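Local structure of Na-translocating NADH-quinone reductase subunit C NqrC (Shewanella oneidensis, 4XHF) at residues S66-D75 with R113-F123. The protein is a soluble fragment of a subunit of a sodium-translocating respiratory membrane complex and holds flavin mononucleotide in an FMN-binding domain. Residues are numbered along the deposited sequence; the frame is centred on the assembly and turned at random.
Sequences SVKPLLINLD and RANDARVFKVF
Leu74 reaches across to Arg113 and Ala117 just beyond the last residue of strand 67-73. Its CB rests 3.5 Å from Asn115 O, the same carbonyl that accepts the hydrogen bond from Leu74 N (3.0 Å), and also meets Arg113 CZ. CG comes next, near Asn115 O and Ala117 CB, and there the two methyls part: CD1 lies over one face of the Arg113 guanidinium, toward its rim, and approaches Ala114 O to 3.4 Å, whereas CD2 packs on Ala117 CB at 3.8 Å. Around the edge of the same guanidinium, NH2 donates to Asp75 OD1 in a nearly straight salt bridge of 3.2 Å, within the guanidinium plane but from above the carboxylate plane; NE bonds back to Ala114 O, and NH1 to Glu238 O. Strands 67-73 and 113-123 are antiparallel neighbours in the large antiparallel sheet of this FMN-binding protein, paired from Val67-Val122 to Asn73-Asp116. On the face carrying Leu70, Ile72, Ala117 and Val119, helix 241-249 and Phe240 pack. CG2 of Val119 sits between its own N and carbonyl carbon, which brings it 3.7 Å from Leu70 CB, and Leu70 CD1 touches Lys121 CE at 3.6 Å along the extended lysine chain. On the opposite face, Pro69 CB meets Phe120 CE2 obliquely at 3.9 Å, while helix 29-48 lies against Val67 and Phe120.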
loop_
_atom_site.group_PDB
_atom_site.type_symbol
_atom_site.label_atom_id
_atom_site.label_comp_id
_atom_site.label_asym_id
_atom_site.label_seq_id
_atom_site.Cartn_x
_atom_site.Cartn_y
_atom_site.Cartn_z
ATOM N N SER A 66 -9.615 -15.077 -5.670
ATOM C CA SER A 66 -9.196 -14.006 -6.572
ATOM C C SER A 66 -7.881 -13.332 -6.185
ATOM O O SER A 66 -7.423 -12.436 -6.895
ATOM C CB SER A 66 -10.298 -12.947 -6.653
ATOM O OG SER A 66 -11.482 -13.492 -7.211
ATOM N N VAL A 67 -7.274 -13.755 -5.077
ATOM C CA VAL A 67 -6.046 -13.122 -4.601
ATOM C C VAL A 67 -4.952 -14.151 -4.337
ATOM O O VAL A 67 -5.205 -15.220 -3.779
ATOM C CB VAL A 67 -6.291 -12.296 -3.313
ATOM C CG1 VAL A 67 -5.023 -11.564 -2.895
ATOM C CG2 VAL A 67 -7.414 -11.292 -3.524
ATOM N N LYS A 68 -3.737 -13.807 -4.759
ATOM C CA LYS A 68 -2.553 -14.626 -4.534
ATOM C C LYS A 68 -1.540 -13.859 -3.690
ATOM O O LYS A 68 -0.830 -12.998 -4.209
ATOM C CB LYS A 68 -1.924 -15.039 -5.865
ATOM C CG LYS A 68 -0.670 -15.884 -5.727
ATOM C CD LYS A 68 -0.261 -16.492 -7.066
ATOM C CE LYS A 68 1.201 -16.226 -7.377
ATOM N NZ LYS A 68 1.581 -16.592 -8.774
ATOM N N PRO A 69 -1.480 -14.152 -2.382
ATOM C CA PRO A 69 -0.479 -13.492 -1.538
ATOM C C PRO A 69 0.937 -13.925 -1.896
ATOM O O PRO A 69 1.164 -15.095 -2.204
ATOM C CB PRO A 69 -0.850 -13.944 -0.120
ATOM C CG PRO A 69 -2.255 -14.432 -0.214
ATOM C CD PRO A 69 -2.387 -14.998 -1.589
ATOM N N LEU A 70 1.869 -12.979 -1.859
ATOM C CA LEU A 70 3.257 -13.245 -2.206
ATOM C C LEU A 70 4.201 -12.541 -1.254
ATOM O O LEU A 70 3.983 -11.388 -0.892
ATOM C CB LEU A 70 3.557 -12.786 -3.632
ATOM C CG LEU A 70 2.873 -13.535 -4.772
ATOM C CD1 LEU A 70 3.074 -12.784 -6.071
ATOM C CD2 LEU A 70 3.428 -14.939 -4.879
ATOM N N LEU A 71 5.250 -13.248 -0.850
ATOM C CA LEU A 71 6.360 -12.636 -0.140
ATOM C C LEU A 71 7.486 -12.455 -1.148
ATOM O O LEU A 71 7.960 -13.429 -1.729
ATOM C CB LEU A 71 6.804 -13.500 1.042
ATOM C CG LEU A 71 7.854 -12.893 1.976
ATOM C CD1 LEU A 71 7.300 -11.669 2.700
ATOM C CD2 LEU A 71 8.354 -13.936 2.970
ATOM N N ILE A 72 7.897 -11.211 -1.367
ATOM C CA ILE A 72 8.900 -10.911 -2.380
ATOM C C ILE A 72 10.110 -10.223 -1.768
ATOM O O ILE A 72 9.990 -9.465 -0.806
ATOM C CB ILE A 72 8.318 -10.022 -3.509
ATOM C CG1 ILE A 72 7.835 -8.676 -2.961
ATOM C CG2 ILE A 72 7.181 -10.745 -4.215
ATOM C CD1 ILE A 72 8.809 -7.540 -3.181
ATOM N N ASN A 73 11.277 -10.511 -2.331
ATOM C CA ASN A 73 12.507 -9.837 -1.951
ATOM C C ASN A 73 12.573 -8.467 -2.612
ATOM O O ASN A 73 12.600 -8.361 -3.836
ATOM C CB ASN A 73 13.717 -10.680 -2.347
ATOM C CG ASN A 73 15.017 -10.112 -1.826
ATOM O OD1 ASN A 73 15.577 -9.181 -2.400
ATOM N ND2 ASN A 73 15.507 -10.677 -0.730
ATOM N N LEU A 74 12.594 -7.421 -1.795
ATOM C CA LEU A 74 12.519 -6.056 -2.300
ATOM C C LEU A 74 13.713 -5.677 -3.172
ATOM O O LEU A 74 13.560 -4.955 -4.156
ATOM C CB LEU A 74 12.397 -5.077 -1.131
ATOM C CG LEU A 74 11.017 -5.024 -0.469
ATOM C CD1 LEU A 74 11.092 -4.322 0.876
ATOM C CD2 LEU A 74 10.013 -4.328 -1.375
ATOM N N ASP A 75 14.897 -6.166 -2.818
ATOM C CA ASP A 75 16.109 -5.828 -3.557
ATOM C C ASP A 75 16.163 -6.500 -4.926
ATOM O O ASP A 75 16.566 -5.877 -5.911
ATOM C CB ASP A 75 17.349 -6.217 -2.747
ATOM C CG ASP A 75 17.556 -5.332 -1.532
ATOM O OD1 ASP A 75 17.286 -4.115 -1.622
ATOM O OD2 ASP A 75 17.992 -5.854 -0.483
ATOM N N ARG A 113 14.194 -0.925 7.131
ATOM C CA ARG A 113 13.322 -1.541 6.137
ATOM C C ARG A 113 13.519 -3.052 6.093
ATOM O O ARG A 113 14.647 -3.535 6.050
ATOM C CB ARG A 113 13.588 -0.944 4.754
ATOM C CG ARG A 113 12.519 -1.263 3.721
ATOM C CD ARG A 113 13.103 -1.344 2.321
ATOM N NE ARG A 113 13.992 -2.493 2.173
ATOM C CZ ARG A 113 14.714 -2.753 1.088
ATOM N NH1 ARG A 113 14.665 -1.946 0.036
ATOM N NH2 ARG A 113 15.493 -3.826 1.056
ATOM N N ALA A 114 12.416 -3.793 6.097
ATOM C CA ALA A 114 12.470 -5.240 5.955
ATOM C C ALA A 114 13.056 -5.610 4.599
ATOM O O ALA A 114 12.962 -4.840 3.645
ATOM C CB ALA A 114 11.086 -5.845 6.115
ATOM N N ASN A 115 13.661 -6.789 4.514
ATOM C CA ASN A 115 14.210 -7.265 3.252
ATOM C C ASN A 115 13.104 -7.759 2.329
ATOM O O ASN A 115 13.185 -7.598 1.111
ATOM C CB ASN A 115 15.227 -8.381 3.493
ATOM C CG ASN A 115 16.476 -7.889 4.199
ATOM O OD1 ASN A 115 16.817 -6.708 4.133
ATOM N ND2 ASN A 115 17.167 -8.797 4.876
ATOM N N ASP A 116 12.072 -8.352 2.925
ATOM C CA ASP A 116 10.941 -8.893 2.177
ATOM C C ASP A 116 9.655 -8.134 2.478
ATOM O O ASP A 116 9.439 -7.679 3.601
ATOM C CB ASP A 116 10.734 -10.377 2.501
ATOM C CG ASP A 116 11.942 -11.228 2.161
ATOM O OD1 ASP A 116 12.782 -10.782 1.352
ATOM O OD2 ASP A 116 12.047 -12.348 2.703
ATOM N N ALA A 117 8.804 -8.012 1.465
ATOM C CA ALA A 117 7.490 -7.400 1.618
ATOM C C ALA A 117 6.406 -8.366 1.155
ATOM O O ALA A 117 6.613 -9.143 0.223
ATOM C CB ALA A 117 7.416 -6.103 0.836
ATOM N N ARG A 118 5.257 -8.322 1.820
ATOM C CA ARG A 118 4.109 -9.118 1.411
ATOM C C ARG A 118 3.259 -8.321 0.438
ATOM O O ARG A 118 2.828 -7.216 0.754
ATOM C CB ARG A 118 3.274 -9.540 2.618
ATOM C CG ARG A 118 1.981 -10.256 2.255
ATOM C CD ARG A 118 1.220 -10.656 3.501
ATOM N NE ARG A 118 0.955 -9.508 4.361
ATOM C CZ ARG A 118 0.581 -9.593 5.634
ATOM N NH1 ARG A 118 0.428 -10.777 6.208
ATOM N NH2 ARG A 118 0.365 -8.488 6.335
ATOM N N VAL A 119 3.025 -8.890 -0.739
ATOM C CA VAL A 119 2.225 -8.238 -1.767
ATOM C C VAL A 119 1.107 -9.172 -2.208
ATOM O O VAL A 119 1.132 -10.365 -1.906
ATOM C CB VAL A 119 3.083 -7.831 -2.985
ATOM C CG1 VAL A 119 4.158 -6.847 -2.567
ATOM C CG2 VAL A 119 3.712 -9.050 -3.641
ATOM N N PHE A 120 0.129 -8.619 -2.919
ATOM C CA PHE A 120 -1.040 -9.378 -3.347
ATOM C C PHE A 120 -1.367 -9.130 -4.814
ATOM O O PHE A 120 -1.594 -7.993 -5.218
ATOM C CB PHE A 120 -2.253 -9.014 -2.492
ATOM C CG PHE A 120 -2.020 -9.147 -1.019
ATOM C CD1 PHE A 120 -1.498 -8.093 -0.289
ATOM C CD2 PHE A 120 -2.337 -10.321 -0.361
ATOM C CE1 PHE A 120 -1.288 -8.213 1.070
ATOM C CE2 PHE A 120 -2.130 -10.448 0.996
ATOM C CZ PHE A 120 -1.605 -9.392 1.713
ATOM N N LYS A 121 -1.387 -10.199 -5.605
ATOM C CA LYS A 121 -1.881 -10.130 -6.974
ATOM C C LYS A 121 -3.381 -10.382 -6.961
ATOM O O LYS A 121 -3.838 -11.353 -6.361
ATOM C CB LYS A 121 -1.178 -11.150 -7.871
ATOM C CG LYS A 121 0.275 -10.824 -8.182
ATOM C CD LYS A 121 0.891 -11.884 -9.082
ATOM C CE LYS A 121 2.348 -11.590 -9.384
ATOM N NZ LYS A 121 2.953 -12.640 -10.246
ATOM N N VAL A 122 -4.140 -9.506 -7.614
ATOM C CA VAL A 122 -5.597 -9.605 -7.632
ATOM C C VAL A 122 -6.099 -9.858 -9.051
ATOM O O VAL A 122 -5.694 -9.174 -9.991
ATOM C CB VAL A 122 -6.253 -8.329 -7.074
ATOM C CG1 VAL A 122 -7.757 -8.519 -6.930
ATOM C CG2 VAL A 122 -5.628 -7.953 -5.734
ATOM N N PHE A 123 -6.983 -10.842 -9.191
ATOM C CA PHE A 123 -7.513 -11.243 -10.492
ATOM C C PHE A 123 -9.026 -11.046 -10.558
ATOM O O PHE A 123 -9.729 -11.253 -9.569
ATOM C CB PHE A 123 -7.168 -12.709 -10.775
ATOM C CG PHE A 123 -5.699 -13.013 -10.699
ATOM C CD1 PHE A 123 -4.897 -12.907 -11.822
ATOM C CD2 PHE A 123 -5.120 -13.404 -9.503
ATOM C CE1 PHE A 123 -3.546 -13.186 -11.754
ATOM C CE2 PHE A 123 -3.771 -13.683 -9.431
ATOM C CZ PHE A 123 -2.983 -13.573 -10.558
HETATM O O HOH W 1 -12.510 -10.511 -8.705
HETATM O O HOH W 2 15.011 -11.955 2.235
#